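Local coordinates for PPC domain-containing protein (PDB 2H6L), which is of unknown function but binds a zinc ion and belongs to the PCC (DUF296) family, at the interface of chains A and B. Coordinates in Å, arbitrary orientation; residue numbers count along the deposited sequence, not the author numbering. Chains: chain A/B, Hypothetical protein.

Contact 1: the interface of chains A and B. Residues chain A 43-44, 71-73; chain B 52-54, 91, 103-104.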
loop_
_atom_site.group_PDB
_atom_site.type_symbol
_atom_site.label_atom_id
_atom_site.label_comp_id
_atom_site.label_asym_id
_atom_site.label_seq_id
_atom_site.Cartn_x
_atom_site.Cartn_y
_atom_site.Cartn_z
ATOM N N ILE A 43 8.515 2.091 2.512
ATOM C CA ILE A 43 8.830 0.962 3.375
ATOM C C ILE A 43 10.194 1.262 3.976
ATOM O O ILE A 43 10.883 2.170 3.524
ATOM C CB ILE A 43 8.905 -0.392 2.620
ATOM C CG1 ILE A 43 9.979 -0.345 1.532
ATOM C CG2 ILE A 43 7.547 -0.745 2.033
ATOM C CD1 ILE A 43 10.276 -1.728 0.923
ATOM N N GLY A 44 10.584 0.503 4.990
ATOM C CA GLY A 44 11.870 0.743 5.613
ATOM C C GLY A 44 11.751 0.613 7.112
ATOM O O GLY A 44 11.029 -0.249 7.598
ATOM N N GLU A 71 9.788 -1.184 12.345
ATOM C CA GLU A 71 9.828 -1.388 10.905
ATOM C C GLU A 71 8.628 -0.662 10.315
ATOM O O GLU A 71 7.569 -0.603 10.940
ATOM C CB GLU A 71 9.682 -2.870 10.559
ATOM C CG GLU A 71 10.818 -3.772 10.999
ATOM C CD GLU A 71 11.952 -3.766 10.013
ATOM O OE1 GLU A 71 11.692 -4.038 8.820
ATOM O OE2 GLU A 71 13.100 -3.493 10.420
ATOM N N ILE A 72 8.791 -0.099 9.125
ATOM C CA ILE A 72 7.670 0.541 8.460
ATOM C C ILE A 72 7.045 -0.642 7.740
ATOM O O ILE A 72 7.526 -1.065 6.693
ATOM C CB ILE A 72 8.111 1.571 7.416
ATOM C CG1 ILE A 72 8.908 2.697 8.081
ATOM C CG2 ILE A 72 6.884 2.151 6.722
ATOM C CD1 ILE A 72 9.452 3.708 7.088
ATOM N N LEU A 73 5.993 -1.196 8.326
ATOM C CA LEU A 73 5.329 -2.354 7.742
ATOM C C LEU A 73 4.454 -1.955 6.570
ATOM O O LEU A 73 4.212 -2.749 5.650
ATOM C CB LEU A 73 4.505 -3.053 8.811
ATOM C CG LEU A 73 5.325 -3.416 10.049
ATOM C CD1 LEU A 73 4.436 -4.098 11.080
ATOM C CD2 LEU A 73 6.482 -4.334 9.648
ATOM N N GLY B 52 10.807 -10.891 9.030
ATOM C CA GLY B 52 11.776 -10.533 10.045
ATOM C C GLY B 52 11.889 -9.043 10.257
ATOM O O GLY B 52 11.308 -8.256 9.505
ATOM N N TYR B 53 12.621 -8.649 11.294
ATOM C CA TYR B 53 12.813 -7.234 11.563
ATOM C C TYR B 53 14.307 -6.951 11.693
ATOM O O TYR B 53 15.098 -7.855 11.972
ATOM C CB TYR B 53 12.039 -6.810 12.815
ATOM C CG TYR B 53 12.446 -7.492 14.091
ATOM C CD1 TYR B 53 13.511 -7.010 14.851
ATOM C CD2 TYR B 53 11.758 -8.614 14.552
ATOM C CE1 TYR B 53 13.878 -7.626 16.045
ATOM C CE2 TYR B 53 12.119 -9.241 15.742
ATOM C CZ TYR B 53 13.179 -8.740 16.485
ATOM O OH TYR B 53 13.522 -9.350 17.664
ATOM N N TYR B 54 14.696 -5.702 11.465
ATOM C CA TYR B 54 16.097 -5.327 11.527
ATOM C C TYR B 54 16.502 -4.711 12.866
ATOM O O TYR B 54 15.963 -3.684 13.279
ATOM C CB TYR B 54 16.400 -4.337 10.400
ATOM C CG TYR B 54 17.870 -4.128 10.144
ATOM C CD1 TYR B 54 18.651 -5.153 9.609
ATOM C CD2 TYR B 54 18.485 -2.905 10.426
ATOM C CE1 TYR B 54 20.006 -4.970 9.356
ATOM C CE2 TYR B 54 19.849 -2.704 10.177
ATOM C CZ TYR B 54 20.602 -3.742 9.638
ATOM O OH TYR B 54 21.930 -3.559 9.351
ATOM N N HIS B 91 7.940 -5.401 2.049
ATOM C CA HIS B 91 7.499 -5.451 3.432
ATOM C C HIS B 91 6.056 -5.913 3.404
ATOM O O HIS B 91 5.312 -5.570 2.489
ATOM C CB HIS B 91 7.604 -4.073 4.094
ATOM C CG HIS B 91 8.982 -3.749 4.579
ATOM N ND1 HIS B 91 9.241 -2.731 5.471
ATOM C CD2 HIS B 91 10.176 -4.333 4.317
ATOM C CE1 HIS B 91 10.534 -2.705 5.741
ATOM N NE2 HIS B 91 11.123 -3.667 5.054
ATOM N N GLY B 103 6.635 -7.307 8.749
ATOM C CA GLY B 103 8.070 -7.158 8.666
ATOM C C GLY B 103 8.646 -7.238 7.273
ATOM O O GLY B 103 7.929 -7.231 6.267
ATOM N N HIS B 104 9.970 -7.291 7.231
ATOM C CA HIS B 104 10.714 -7.409 5.996
ATOM C C HIS B 104 10.369 -8.808 5.478
ATOM O O HIS B 104 10.433 -9.779 6.223
ATOM C CB HIS B 104 12.206 -7.312 6.308
ATOM C CG HIS B 104 13.090 -7.404 5.108
ATOM N ND1 HIS B 104 13.591 -6.293 4.467
ATOM C CD2 HIS B 104 13.568 -8.478 4.436
ATOM C CE1 HIS B 104 14.345 -6.678 3.451
ATOM N NE2 HIS B 104 14.346 -7.998 3.410
HETATM O O HOH W 1 14.023 -1.761 12.498
HETATM O O HOH W 2 3.059 -3.731 3.188
#

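Contact 2: the interface of chains A and B. Residues chain A 12-14, 29, 32-33; chain B 1-5.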
loop_
_atom_site.group_PDB
_atom_site.type_symbol
_atom_site.label_atom_id
_atom_site.label_comp_id
_atom_site.label_asym_id
_atom_site.label_seq_id
_atom_site.Cartn_x
_atom_site.Cartn_y
_atom_site.Cartn_z
ATOM N N PHE A 12 9.074 8.888 -8.846
ATOM C CA PHE A 12 10.251 9.153 -8.035
ATOM C C PHE A 12 10.456 8.137 -6.930
ATOM O O PHE A 12 9.511 7.728 -6.261
ATOM C CB PHE A 12 10.144 10.528 -7.374
ATOM C CG PHE A 12 10.137 11.671 -8.339
ATOM C CD1 PHE A 12 11.324 12.124 -8.900
ATOM C CD2 PHE A 12 8.947 12.310 -8.670
ATOM C CE1 PHE A 12 11.334 13.198 -9.774
ATOM C CE2 PHE A 12 8.939 13.389 -9.546
ATOM C CZ PHE A 12 10.134 13.837 -10.099
ATOM N N LEU A 13 11.705 7.727 -6.751
ATOM C CA LEU A 13 12.058 6.825 -5.672
ATOM C C LEU A 13 13.034 7.680 -4.873
ATOM O O LEU A 13 13.947 8.267 -5.439
ATOM C CB LEU A 13 12.753 5.567 -6.195
ATOM C CG LEU A 13 11.871 4.471 -6.798
ATOM C CD1 LEU A 13 12.750 3.289 -7.236
ATOM C CD2 LEU A 13 10.846 4.011 -5.772
ATOM N N LEU A 14 12.838 7.786 -3.571
ATOM C CA LEU A 14 13.746 8.608 -2.791
ATOM C C LEU A 14 14.361 7.827 -1.654
ATOM O O LEU A 14 13.731 6.934 -1.086
ATOM C CB LEU A 14 13.016 9.817 -2.186
ATOM C CG LEU A 14 11.811 10.442 -2.883
ATOM C CD1 LEU A 14 11.236 11.504 -1.957
ATOM C CD2 LEU A 14 12.189 11.052 -4.230
ATOM N N PHE A 29 10.874 17.665 -0.490
ATOM C CA PHE A 29 11.008 17.186 -1.854
ATOM C C PHE A 29 9.892 17.750 -2.739
ATOM O O PHE A 29 10.143 18.244 -3.841
ATOM C CB PHE A 29 10.939 15.663 -1.884
ATOM C CG PHE A 29 10.885 15.100 -3.268
ATOM C CD1 PHE A 29 11.993 15.171 -4.101
ATOM C CD2 PHE A 29 9.711 14.533 -3.757
ATOM C CE1 PHE A 29 11.935 14.689 -5.404
ATOM C CE2 PHE A 29 9.640 14.046 -5.056
ATOM C CZ PHE A 29 10.757 14.124 -5.885
ATOM N N GLU A 32 10.300 21.420 -3.568
ATOM C CA GLU A 32 11.379 21.577 -4.535
ATOM C C GLU A 32 10.936 21.260 -5.954
ATOM O O GLU A 32 11.307 21.956 -6.903
ATOM C CB GLU A 32 12.553 20.681 -4.144
ATOM C CG GLU A 32 13.625 20.553 -5.209
ATOM C CD GLU A 32 14.776 19.680 -4.760
ATOM O OE1 GLU A 32 14.521 18.519 -4.376
ATOM O OE2 GLU A 32 15.932 20.158 -4.793
ATOM N N LYS A 33 10.141 20.207 -6.103
ATOM C CA LYS A 33 9.661 19.806 -7.421
ATOM C C LYS A 33 8.355 20.490 -7.791
ATOM O O LYS A 33 7.939 20.453 -8.942
ATOM C CB LYS A 33 9.467 18.287 -7.480
ATOM C CG LYS A 33 10.750 17.491 -7.337
ATOM C CD LYS A 33 11.709 17.773 -8.488
ATOM C CE LYS A 33 13.048 17.077 -8.282
ATOM N NZ LYS A 33 14.007 17.373 -9.390
HETATM N N MSE B 1 19.601 13.604 1.022
HETATM C CA MSE B 1 18.514 12.812 0.379
HETATM C C MSE B 1 18.849 12.484 -1.072
HETATM O O MSE B 1 19.342 13.330 -1.824
HETATM C CB MSE B 1 17.198 13.586 0.441
HETATM C CG MSE B 1 16.060 12.947 -0.326
HETATM SE SE MSE B 1 14.437 13.997 -0.227
HETATM C CE MSE B 1 15.087 15.598 -1.105
ATOM N N LYS B 2 18.580 11.246 -1.464
ATOM C CA LYS B 2 18.848 10.819 -2.826
ATOM C C LYS B 2 17.531 10.753 -3.600
ATOM O O LYS B 2 16.540 10.206 -3.121
ATOM C CB LYS B 2 19.539 9.457 -2.816
ATOM C CG LYS B 2 20.817 9.427 -1.986
ATOM C CD LYS B 2 21.847 10.417 -2.514
ATOM C CE LYS B 2 23.170 10.274 -1.781
ATOM N NZ LYS B 2 23.706 8.887 -1.900
ATOM N N VAL B 3 17.533 11.325 -4.798
ATOM C CA VAL B 3 16.343 11.357 -5.633
ATOM C C VAL B 3 16.555 10.647 -6.961
ATOM O O VAL B 3 17.469 10.981 -7.702
ATOM C CB VAL B 3 15.932 12.812 -5.948
ATOM C CG1 VAL B 3 14.695 12.816 -6.835
ATOM C CG2 VAL B 3 15.689 13.591 -4.651
ATOM N N PHE B 4 15.706 9.668 -7.258
ATOM C CA PHE B 4 15.792 8.950 -8.527
ATOM C C PHE B 4 14.525 9.261 -9.306
ATOM O O PHE B 4 13.422 8.973 -8.847
ATOM C CB PHE B 4 15.913 7.442 -8.297
ATOM C CG PHE B 4 17.135 7.051 -7.527
ATOM C CD1 PHE B 4 17.146 7.104 -6.143
ATOM C CD2 PHE B 4 18.295 6.671 -8.191
ATOM C CE1 PHE B 4 18.298 6.782 -5.424
ATOM C CE2 PHE B 4 19.450 6.348 -7.485
ATOM C CZ PHE B 4 19.454 6.403 -6.104
ATOM N N GLU B 5 14.695 9.860 -10.479
ATOM C CA GLU B 5 13.573 10.256 -11.320
ATOM C C GLU B 5 13.273 9.223 -12.396
ATOM O O GLU B 5 14.189 8.611 -12.959
ATOM C CB GLU B 5 13.870 11.611 -11.971
ATOM C CG GLU B 5 12.667 12.302 -12.610
ATOM C CD GLU B 5 12.979 13.728 -13.057
ATOM O OE1 GLU B 5 13.912 14.335 -12.492
ATOM O OE2 GLU B 5 12.283 14.242 -13.959
HETATM O O HOH W 3 14.953 14.774 -10.236
#

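Contact 3: the interface of chains A and B. Residues chain A 41, 116, 118; chain B 39, 76, 118, 120.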
loop_
_atom_site.group_PDB
_atom_site.type_symbol
_atom_site.label_atom_id
_atom_site.label_comp_id
_atom_site.label_asym_id
_atom_site.label_seq_id
_atom_site.Cartn_x
_atom_site.Cartn_y
_atom_site.Cartn_z
ATOM N N SER A 41 3.912 6.133 -1.156
ATOM C CA SER A 41 4.101 4.804 -0.601
ATOM C C SER A 41 5.548 4.683 -0.113
ATOM O O SER A 41 6.451 5.264 -0.704
ATOM C CB SER A 41 3.823 3.750 -1.663
ATOM O OG SER A 41 3.956 2.457 -1.113
ATOM N N PHE A 116 8.170 5.986 -2.614
ATOM C CA PHE A 116 7.767 6.021 -4.008
ATOM C C PHE A 116 6.797 7.179 -4.107
ATOM O O PHE A 116 5.801 7.222 -3.389
ATOM C CB PHE A 116 7.051 4.737 -4.434
ATOM C CG PHE A 116 6.474 4.805 -5.827
ATOM C CD1 PHE A 116 7.272 5.175 -6.907
ATOM C CD2 PHE A 116 5.133 4.512 -6.058
ATOM C CE1 PHE A 116 6.748 5.261 -8.195
ATOM C CE2 PHE A 116 4.598 4.592 -7.338
ATOM C CZ PHE A 116 5.406 4.967 -8.412
ATOM N N LEU A 118 4.366 9.290 -6.695
ATOM C CA LEU A 118 3.726 9.305 -8.005
ATOM C C LEU A 118 2.985 10.624 -8.147
ATOM O O LEU A 118 1.844 10.759 -7.690
ATOM C CB LEU A 118 2.738 8.138 -8.130
ATOM C CG LEU A 118 2.064 7.922 -9.488
ATOM C CD1 LEU A 118 3.091 7.465 -10.514
ATOM C CD2 LEU A 118 0.982 6.874 -9.351
ATOM N N HIS B 39 7.762 -0.175 -8.689
ATOM C CA HIS B 39 7.047 -0.105 -7.426
ATOM C C HIS B 39 6.192 -1.368 -7.407
ATOM O O HIS B 39 5.608 -1.731 -8.427
ATOM C CB HIS B 39 6.141 1.123 -7.370
ATOM C CG HIS B 39 5.260 1.156 -6.162
ATOM N ND1 HIS B 39 3.885 1.185 -6.245
ATOM C CD2 HIS B 39 5.560 1.140 -4.842
ATOM C CE1 HIS B 39 3.373 1.185 -5.025
ATOM N NE2 HIS B 39 4.369 1.158 -4.157
ATOM N N SER B 76 3.885 -4.376 0.069
ATOM C CA SER B 76 4.379 -3.229 -0.669
ATOM C C SER B 76 5.892 -3.258 -0.795
ATOM O O SER B 76 6.591 -3.737 0.091
ATOM C CB SER B 76 3.955 -1.945 0.035
ATOM O OG SER B 76 4.524 -0.827 -0.615
ATOM N N LEU B 118 4.477 -1.752 -11.279
ATOM C CA LEU B 118 4.573 -0.491 -11.996
ATOM C C LEU B 118 6.045 -0.272 -12.295
ATOM O O LEU B 118 6.795 0.198 -11.436
ATOM C CB LEU B 118 4.041 0.655 -11.130
ATOM C CG LEU B 118 3.930 2.038 -11.775
ATOM C CD1 LEU B 118 2.857 2.021 -12.842
ATOM C CD2 LEU B 118 3.579 3.065 -10.720
ATOM N N LEU B 120 9.461 1.381 -13.603
ATOM C CA LEU B 120 9.892 2.770 -13.661
ATOM C C LEU B 120 11.044 2.902 -14.645
ATOM O O LEU B 120 12.107 2.302 -14.462
ATOM C CB LEU B 120 10.316 3.242 -12.267
ATOM C CG LEU B 120 9.197 3.186 -11.223
ATOM C CD1 LEU B 120 9.752 3.477 -9.838
ATOM C CD2 LEU B 120 8.117 4.185 -11.592
HETATM O O HOH W 4 6.513 1.235 -0.970
#

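Contact 1: the interface of chains A and B
Strand 70-82 of chain A, with the end of strand 38-43 and the loop residue after it, meets strands 48-55, 85-96 and 99-110 of chain B. The ring of B:His91 points into chain A, CG anti to its own carbonyl carbon (chi1 -82°), and presents ND1 edge-on to the carbonyl O of A:Ile72. This hydrogen bond, 2.7 Å from ND1 to O and nearly straight at the hydrogen, lies in the imidazole plane, though ND1 is tilted from the plane of the carbonyl. A:Gly44 O also stands at the ring edge, near CE1; its positive phi is one a glycine takes easily. CD1 of A:Ile43 lies over one face, offset toward the rim, while its CB and CG2 pack on the ring and CB of B:His91. With ND1 donating to the carbonyl, NE2 is likely to be the nitrogen that faces the zinc ion. A:Glu71 has CG anti to its carbonyl carbon (chi1 -66°), which sets CG 3.7 Å from CB of B:Tyr53; the bend at chi2 then turns the carboxylate toward B:Tyr54. OE2 accepts from the backbone N of B:Tyr54 at 2.9 Å, met from above the carboxylate plane, and a water ties OE2 to B:Tyr54 O. OE1 lies 3.5 Å from CE1 of B:His91, carboxylate and ring planes 43° apart. An alanine in place of A:Glu71 would probably leave B:Tyr54 N without this acceptor and open a gap beside B:Tyr53. B:His91 is a zinc ligand, and the neighbouring subunit appears to act as its second shell, the carbonyl likely to hold the ring's rotation.

Contact 2: the interface of chains A and B
The N-terminal strand 2-7 of chain B runs antiparallel to strand 10-15 of chain A, and helix 22-33 of chain A flanks the pair. A:Leu13 and B:Phe4 exchange backbone hydrogen bonds, A:Leu13 N to B:Phe4 O at 3.0 Å and B:Phe4 N to A:Leu13 O at 2.9 Å. The same carbonyl of A:Leu13 lies in plane at the edge of the B:Phe4 ring. On the helix side, B:Val3 sends both methyls toward the A:Phe29 ring, with CG1 anti to its backbone N (chi1 179°) and 3.6 Å from CE1 of A:Phe29. A beta-branched valine suits this place, because one branch can also reach A:Phe12 and A:Leu14. A:Phe29 CZ lies over one face of the A:Phe12 ring, offset toward the rim, and backs it from within chain A. B:Glu5 lies alongside A:Phe12, both pointing the same way, its CG 3.3 Å from CE1 of A:Phe12. Its aliphatic stem packs against the CE1 and CZ corner of the phenyl ring while the carboxylate reaches toward A:Lys33. A:Lys33 NZ and B:Glu5 OE1 are 4.3 Å apart and share a bridging water, where opposite charges would probably attract through the water. The N-terminal strand of one subunit is thereby added to a sheet of its neighbour, against the helix that packs on that sheet.

Contact 3: the interface of chains A and B
A:Phe116 and B:His39 stack across a subunit interface of this PCC-domain (DUF296) protein, both on strands: A:Phe116 on 113-119, B:His39 on 38-46. Their planes are 17° apart and their centroids 4.4 Å, an offset stack in which CD2 of the phenyl ring lies over the imidazole, toward its rim. The side chains themselves cross at about a right angle, and the histidine stem also lies against the phenyl ring: CB of B:His39 sits over the centre of its face, 3.8 Å from the centroid of A:Phe116, as a CH-pi contact. CG of B:His39 is anti to its backbone N (chi1 173°), which carries the imidazole past the phenyl ring toward A:Ser41. A histidine suits this place, since one ring offers a flat face to a phenylalanine and a ring nitrogen to a serine, whose OG lies out of the ring plane on the side of A:Phe116. That polar contact is weak, with NE2 of B:His39 3.3 Å from OG of A:Ser41. A water at the edge of the imidazole ring links the two serine hydroxyls more closely, 2.8 Å from OG of A:Ser41 and 2.9 Å from OG of B:Ser76, whereas the direct bond from B:Ser76 OG to A:Ser41 OG is weak. At the far end of the phenyl ring, CD2 of B:Leu118 meets CZ of A:Phe116 at 3.5 Å, an apolar branched methyl fitting the hydrocarbon rim. B:Leu120 places its CD2 3.8 Å from CE1 of A:Phe116.

The centres of the C-alpha atoms lie about 22 Å apart for contacts 1 and 2, 17 Å for contacts 1 and 3, and 13 Å for contacts 2 and 3, leaving contact 3 nearer to each of the others than they are to one another. Strand 38-43 of chain A serves both contact 1 and contact 3, as does strand 70-82, which enters contact 1 from chain A and contact 3 from chain B. The deposited assembly holds three copies, so the same surfaces may recur around a trimer, joining strand addition, aromatic packing and what looks like support of the zinc site in one interface.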